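Stage II sporulation protein Q (Bacillus subtilis, PDB 3TUF) forms, together with SpoIIIAH, a channel between forespore and mother cell during sporulation, takes part in forespore engulfment and helps hold membrane proteins at the septum. Local coordinates at residues Gly91-Val96 with Gly162-His166; Ser131-Val137 with Ile149-Asn155. All blocks are in the same frame, centred on the assembly; numbering follows the deposited sequence.

Contact 1: residues Gly91-Val96 with Gly162-His166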
loop_
_atom_site.group_PDB
_atom_site.type_symbol
_atom_site.label_atom_id
_atom_site.label_comp_id
_atom_site.label_asym_id
_atom_site.label_seq_id
_atom_site.Cartn_x
_atom_site.Cartn_y
_atom_site.Cartn_z
ATOM N N GLY A 91 23.699 3.962 41.979
ATOM C CA GLY A 91 23.647 2.844 41.005
ATOM C C GLY A 91 24.345 1.592 41.509
ATOM O O GLY A 91 25.034 0.893 40.730
ATOM N N LYS A 92 24.214 1.317 42.814
ATOM C CA LYS A 92 24.671 0.052 43.398
ATOM C C LYS A 92 23.589 -1.008 43.174
ATOM O O LYS A 92 22.385 -0.696 43.000
ATOM C CB LYS A 92 24.914 0.184 44.907
ATOM C CG LYS A 92 25.991 1.173 45.355
ATOM C CD LYS A 92 25.866 1.483 46.864
ATOM C CE LYS A 92 26.675 2.740 47.280
ATOM N NZ LYS A 92 26.752 2.848 48.763
ATOM N N ASP A 93 24.021 -2.262 43.204
ATOM C CA ASP A 93 23.156 -3.415 43.047
ATOM C C ASP A 93 22.069 -3.389 44.082
ATOM O O ASP A 93 22.304 -2.908 45.200
ATOM C CB ASP A 93 23.957 -4.702 43.278
ATOM C CG ASP A 93 24.759 -5.126 42.067
ATOM O OD1 ASP A 93 24.635 -4.520 40.980
ATOM O OD2 ASP A 93 25.535 -6.089 42.185
ATOM N N PHE A 94 20.899 -3.937 43.772
ATOM C CA PHE A 94 19.920 -4.049 44.814
ATOM C C PHE A 94 18.985 -5.175 44.472
ATOM O O PHE A 94 18.955 -5.665 43.312
ATOM C CB PHE A 94 19.172 -2.717 44.933
ATOM C CG PHE A 94 18.453 -2.273 43.622
ATOM C CD1 PHE A 94 17.122 -2.709 43.369
ATOM C CD2 PHE A 94 19.100 -1.433 42.665
ATOM C CE1 PHE A 94 16.452 -2.369 42.160
ATOM C CE2 PHE A 94 18.459 -1.059 41.494
ATOM C CZ PHE A 94 17.121 -1.534 41.233
ATOM N N ASP A 95 18.201 -5.614 45.432
ATOM C CA ASP A 95 17.498 -6.866 45.237
ATOM C C ASP A 95 16.168 -6.509 44.715
ATOM O O ASP A 95 15.541 -5.579 45.210
ATOM C CB ASP A 95 17.389 -7.644 46.545
ATOM C CG ASP A 95 18.809 -7.975 47.174
ATOM O OD1 ASP A 95 19.555 -8.827 46.594
ATOM O OD2 ASP A 95 19.166 -7.398 48.232
ATOM N N VAL A 96 15.756 -7.217 43.673
ATOM C CA VAL A 96 14.423 -7.082 43.118
ATOM C C VAL A 96 13.488 -8.163 43.665
ATOM O O VAL A 96 13.920 -9.314 43.852
ATOM C CB VAL A 96 14.567 -7.320 41.648
ATOM C CG1 VAL A 96 13.162 -7.649 40.919
ATOM C CG2 VAL A 96 15.382 -6.193 41.029
ATOM N N GLY A 162 21.607 3.010 33.545
ATOM C CA GLY A 162 22.667 2.313 34.278
ATOM C C GLY A 162 22.265 0.997 34.933
ATOM O O GLY A 162 21.608 0.109 34.354
ATOM N N ASN A 163 22.669 0.881 36.186
ATOM C CA ASN A 163 22.418 -0.331 36.937
ATOM C C ASN A 163 20.992 -0.232 37.455
ATOM O O ASN A 163 20.699 0.654 38.246
ATOM C CB ASN A 163 23.477 -0.474 38.027
ATOM C CG ASN A 163 23.223 -1.645 38.965
ATOM O OD1 ASN A 163 22.165 -2.270 38.986
ATOM N ND2 ASN A 163 24.214 -1.934 39.765
ATOM N N HIS A 164 20.095 -1.094 36.974
ATOM C CA HIS A 164 18.658 -0.913 37.292
ATOM C C HIS A 164 17.793 -2.150 37.218
ATOM O O HIS A 164 18.271 -3.211 36.846
ATOM C CB HIS A 164 18.063 0.054 36.295
ATOM C CG HIS A 164 17.915 -0.519 34.901
ATOM N ND1 HIS A 164 18.993 -0.689 34.036
ATOM C CD2 HIS A 164 16.815 -0.936 34.221
ATOM C CE1 HIS A 164 18.564 -1.188 32.893
ATOM N NE2 HIS A 164 17.246 -1.345 32.980
ATOM N N VAL A 165 16.504 -2.033 37.505
ATOM C CA VAL A 165 15.587 -3.075 37.008
ATOM C C VAL A 165 14.525 -2.415 36.113
ATOM O O VAL A 165 14.023 -1.342 36.455
ATOM C CB VAL A 165 14.918 -3.867 38.170
ATOM C CG1 VAL A 165 14.161 -2.910 39.155
ATOM C CG2 VAL A 165 13.948 -4.873 37.660
ATOM N N HIS A 166 14.217 -3.011 34.958
ATOM C CA HIS A 166 13.062 -2.606 34.202
ATOM C C HIS A 166 11.844 -3.413 34.662
ATOM O O HIS A 166 11.894 -4.634 34.721
ATOM C CB HIS A 166 13.292 -2.878 32.733
ATOM C CG HIS A 166 12.156 -2.440 31.837
ATOM N ND1 HIS A 166 11.893 -1.117 31.566
ATOM C CD2 HIS A 166 11.232 -3.151 31.149
ATOM C CE1 HIS A 166 10.860 -1.025 30.739
ATOM N NE2 HIS A 166 10.429 -2.246 30.483
#

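Contact 2: residues Ser131-Val137 with Ile149-Asn155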
loop_
_atom_site.group_PDB
_atom_site.type_symbol
_atom_site.label_atom_id
_atom_site.label_comp_id
_atom_site.label_asym_id
_atom_site.label_seq_id
_atom_site.Cartn_x
_atom_site.Cartn_y
_atom_site.Cartn_z
ATOM N N SER A 131 16.663 -6.701 32.852
ATOM C CA SER A 131 17.968 -6.069 33.269
ATOM C C SER A 131 18.683 -6.626 34.543
ATOM O O SER A 131 19.732 -6.076 34.995
ATOM C CB SER A 131 17.921 -4.550 33.320
ATOM O OG SER A 131 19.229 -4.060 32.981
ATOM N N LEU A 132 18.120 -7.723 35.090
ATOM C CA LEU A 132 18.696 -8.467 36.208
ATOM C C LEU A 132 20.122 -9.012 35.867
ATOM O O LEU A 132 20.389 -9.456 34.701
ATOM C CB LEU A 132 17.764 -9.627 36.566
ATOM C CG LEU A 132 16.306 -9.222 36.813
ATOM C CD1 LEU A 132 15.503 -10.301 37.551
ATOM C CD2 LEU A 132 16.262 -7.974 37.619
ATOM N N SER A 133 20.993 -8.941 36.902
ATOM C CA SER A 133 22.358 -9.464 36.981
ATOM C C SER A 133 22.287 -10.907 37.365
ATOM O O SER A 133 23.156 -11.709 36.964
ATOM C CB SER A 133 23.072 -8.860 38.181
ATOM O OG SER A 133 23.395 -7.507 37.968
ATOM N N GLU A 134 21.306 -11.218 38.230
ATOM C CA GLU A 134 21.172 -12.554 38.832
ATOM C C GLU A 134 19.739 -12.876 38.960
ATOM O O GLU A 134 18.896 -11.977 38.984
ATOM C CB GLU A 134 21.720 -12.618 40.274
ATOM C CG GLU A 134 23.015 -11.796 40.559
ATOM C CD GLU A 134 23.473 -11.955 42.004
ATOM O OE1 GLU A 134 22.891 -12.883 42.678
ATOM O OE2 GLU A 134 24.390 -11.161 42.436
ATOM N N VAL A 135 19.465 -14.159 39.118
ATOM C CA VAL A 135 18.106 -14.634 39.262
ATOM C C VAL A 135 18.105 -15.585 40.443
ATOM O O VAL A 135 19.103 -16.301 40.696
ATOM C CB VAL A 135 17.642 -15.275 37.918
ATOM C CG1 VAL A 135 16.504 -16.241 38.114
ATOM C CG2 VAL A 135 17.190 -14.168 36.983
ATOM N N SER A 136 17.021 -15.556 41.204
ATOM C CA SER A 136 16.904 -16.377 42.388
ATOM C C SER A 136 15.709 -17.307 42.162
ATOM O O SER A 136 15.266 -17.986 43.088
ATOM C CB SER A 136 16.727 -15.485 43.627
ATOM O OG SER A 136 17.747 -14.447 43.678
ATOM N N VAL A 137 15.187 -17.342 40.922
ATOM C CA VAL A 137 14.034 -18.195 40.568
ATOM C C VAL A 137 14.282 -18.949 39.271
ATOM O O VAL A 137 15.239 -18.674 38.554
ATOM C CB VAL A 137 12.681 -17.395 40.400
ATOM C CG1 VAL A 137 12.162 -16.908 41.712
ATOM C CG2 VAL A 137 12.840 -16.206 39.447
ATOM N N ILE A 149 13.531 -12.032 43.776
ATOM C CA ILE A 149 13.623 -12.877 42.623
ATOM C C ILE A 149 14.832 -12.583 41.773
ATOM O O ILE A 149 15.075 -13.294 40.801
ATOM C CB ILE A 149 12.360 -12.810 41.753
ATOM C CG1 ILE A 149 12.213 -11.419 41.164
ATOM C CG2 ILE A 149 11.093 -13.313 42.562
ATOM C CD1 ILE A 149 10.889 -11.234 40.460
ATOM N N GLY A 150 15.594 -11.558 42.114
ATOM C CA GLY A 150 16.839 -11.349 41.361
ATOM C C GLY A 150 17.610 -10.160 41.842
ATOM O O GLY A 150 17.299 -9.656 42.927
ATOM N N LYS A 151 18.619 -9.722 41.072
ATOM C CA LYS A 151 19.406 -8.514 41.429
ATOM C C LYS A 151 19.413 -7.526 40.262
ATOM O O LYS A 151 19.467 -7.944 39.109
ATOM C CB LYS A 151 20.868 -8.828 41.812
ATOM C CG LYS A 151 21.410 -7.848 42.882
ATOM C CD LYS A 151 22.782 -8.199 43.479
ATOM C CE LYS A 151 22.835 -9.325 44.575
ATOM N NZ LYS A 151 21.774 -9.151 45.601
ATOM N N SER A 152 19.374 -6.228 40.570
ATOM C CA SER A 152 19.520 -5.256 39.528
ATOM C C SER A 152 20.815 -5.504 38.728
ATOM O O SER A 152 21.781 -6.108 39.220
ATOM C CB SER A 152 19.588 -3.874 40.133
ATOM O OG SER A 152 20.927 -3.551 40.500
ATOM N N GLY A 153 20.820 -5.027 37.482
ATOM C CA GLY A 153 22.047 -4.986 36.692
ATOM C C GLY A 153 21.970 -4.025 35.547
ATOM O O GLY A 153 20.895 -3.477 35.258
ATOM N N LYS A 154 23.108 -3.824 34.895
ATOM C CA LYS A 154 23.139 -3.067 33.650
ATOM C C LYS A 154 22.861 -4.000 32.466
ATOM O O LYS A 154 22.985 -5.256 32.604
ATOM C CB LYS A 154 24.497 -2.412 33.380
ATOM C CG LYS A 154 25.323 -1.974 34.577
ATOM C CD LYS A 154 26.408 -1.125 33.968
ATOM C CE LYS A 154 27.611 -0.842 34.871
ATOM N NZ LYS A 154 27.563 0.623 35.301
ATOM N N ASN A 155 22.632 -3.358 31.305
ATOM C CA ASN A 155 21.969 -3.892 30.153
ATOM C C ASN A 155 22.543 -3.380 28.907
ATOM O O ASN A 155 23.028 -2.239 28.866
ATOM C CB ASN A 155 20.600 -3.234 30.075
ATOM C CG ASN A 155 19.587 -4.215 29.888
ATOM O OD1 ASN A 155 19.930 -5.429 29.723
ATOM N ND2 ASN A 155 18.349 -3.804 29.942
HETATM O O HOH W 1 24.960 -5.855 36.041
#

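Contact 1: residues Gly91-Val96 with Gly162-His166
Asn163 and Asp93 join the two segments by a side-chain hydrogen bond. Asn163 ND2 donates to Asp93 OD1 at 2.9 Å, with an angle of 149° at the hydrogen. The donor comes to the anti side of the carboxylate, somewhat out of its plane. Amide and carboxylate are turned 72° against each other. The Asn163 CG lies opposite the backbone N (chi1 174°), which carries the amide across to the Gly91-Asp93 turn. The other amide atom, OD1, meets the Ser152 hydroxyl, which also takes the backbone N-H of Phe94. Ser152 thus helps to position both segments.

Next along the chain the contact is apolar. Phe94 CE1 touches Val165 CG1 at 3.8 Å, the two side chains crossing at about a right angle. Val96 CG2 reaches Val165 CB at 3.7 Å. Within 162-166, His164 ND1 donates to Gly162 O at 2.8 Å.

His164 and His166 match the His-x-His motif of M23 peptidases, whose second histidine binds zinc in metal-dependent relatives. Here His166 bonds Asp85 and Glu168. Strand 165-171 pairs with 84-88 and 125-132, while strand 95-97 is an outer strand of a three-stranded sheet, next to 148-151.

Contact 2: residues Ser131-Val137 with Ile149-Asn155
Gly150 and Gly153 let the segment 149-155 come unusually close to 131-137. Gly150 CA is 4.1 Å from Val135 CA, a non-hydrogen-bonded antiparallel pair. A side chain at Gly150 would run into Glu134 O and Leu132 CD1, and one at Gly153 into Ser133 OG and Ser131 O.

Backbone bonds tie the two segments. Ser133 N gives to Lys151 O at 2.9 Å, and Ser136 N to Ile149 O at 3.0 Å. Lys151 N also bonds Glu134 O, in a looser pairing.

Serines grip the loop end. Ser131 OG donates to Gly153 O at 2.9 Å, from above the carbonyl plane. Its hydroxyl also lies against the Asn155 amide group. An alanine in place of Asn155 would probably open a gap beside Ser131 OG, where the amide group now packs. A water bridges Ser133 OG and Lys154 N.

Glu134 and Lys151 lie side by side and point the same way. Glu134 OE2 rests near Lys151 CE at 3.2 Å, but stays 4.6 Å from Lys151 NZ. The lysine chain bends at chi3 (-78°) and chi4 (-46°), and its NZ makes a salt bridge to Asp95. At the far end Val137 CG1 packs obliquely on Ile149 CG2 at 3.8 Å.

Strand 148-151 is the middle of a three-stranded sheet, between 95-97 and 134-135. Ile149 and Gly150 form a classic bulge facing Val96. Ser131 and Leu132 form a G1 bulge facing Tyr115, and Leu132, Val135 and Val137 pack on Val117 of strand 116-120.

Contacts 1 and 2 have centres about 8 Å apart, on the same side of the chain's centre. Contact 2 is nested in the loop that contact 1 closes: 91-96 comes first, then 131-137, 149-155 and 162-166. All four segments belong to the part of the chain related to M23 peptidases. Strands 95-97 and 148-151 are neighbours in the three-stranded sheet, and strands 125-132 and 165-171 are neighbours in the large antiparallel sheet. The two contacts bring these two sheets together. They also meet directly, Asn163 with Ser152 and Asp95 with Lys151. This places the segment with the His-x-His motif where loops of the three-stranded sheet meet the large sheet.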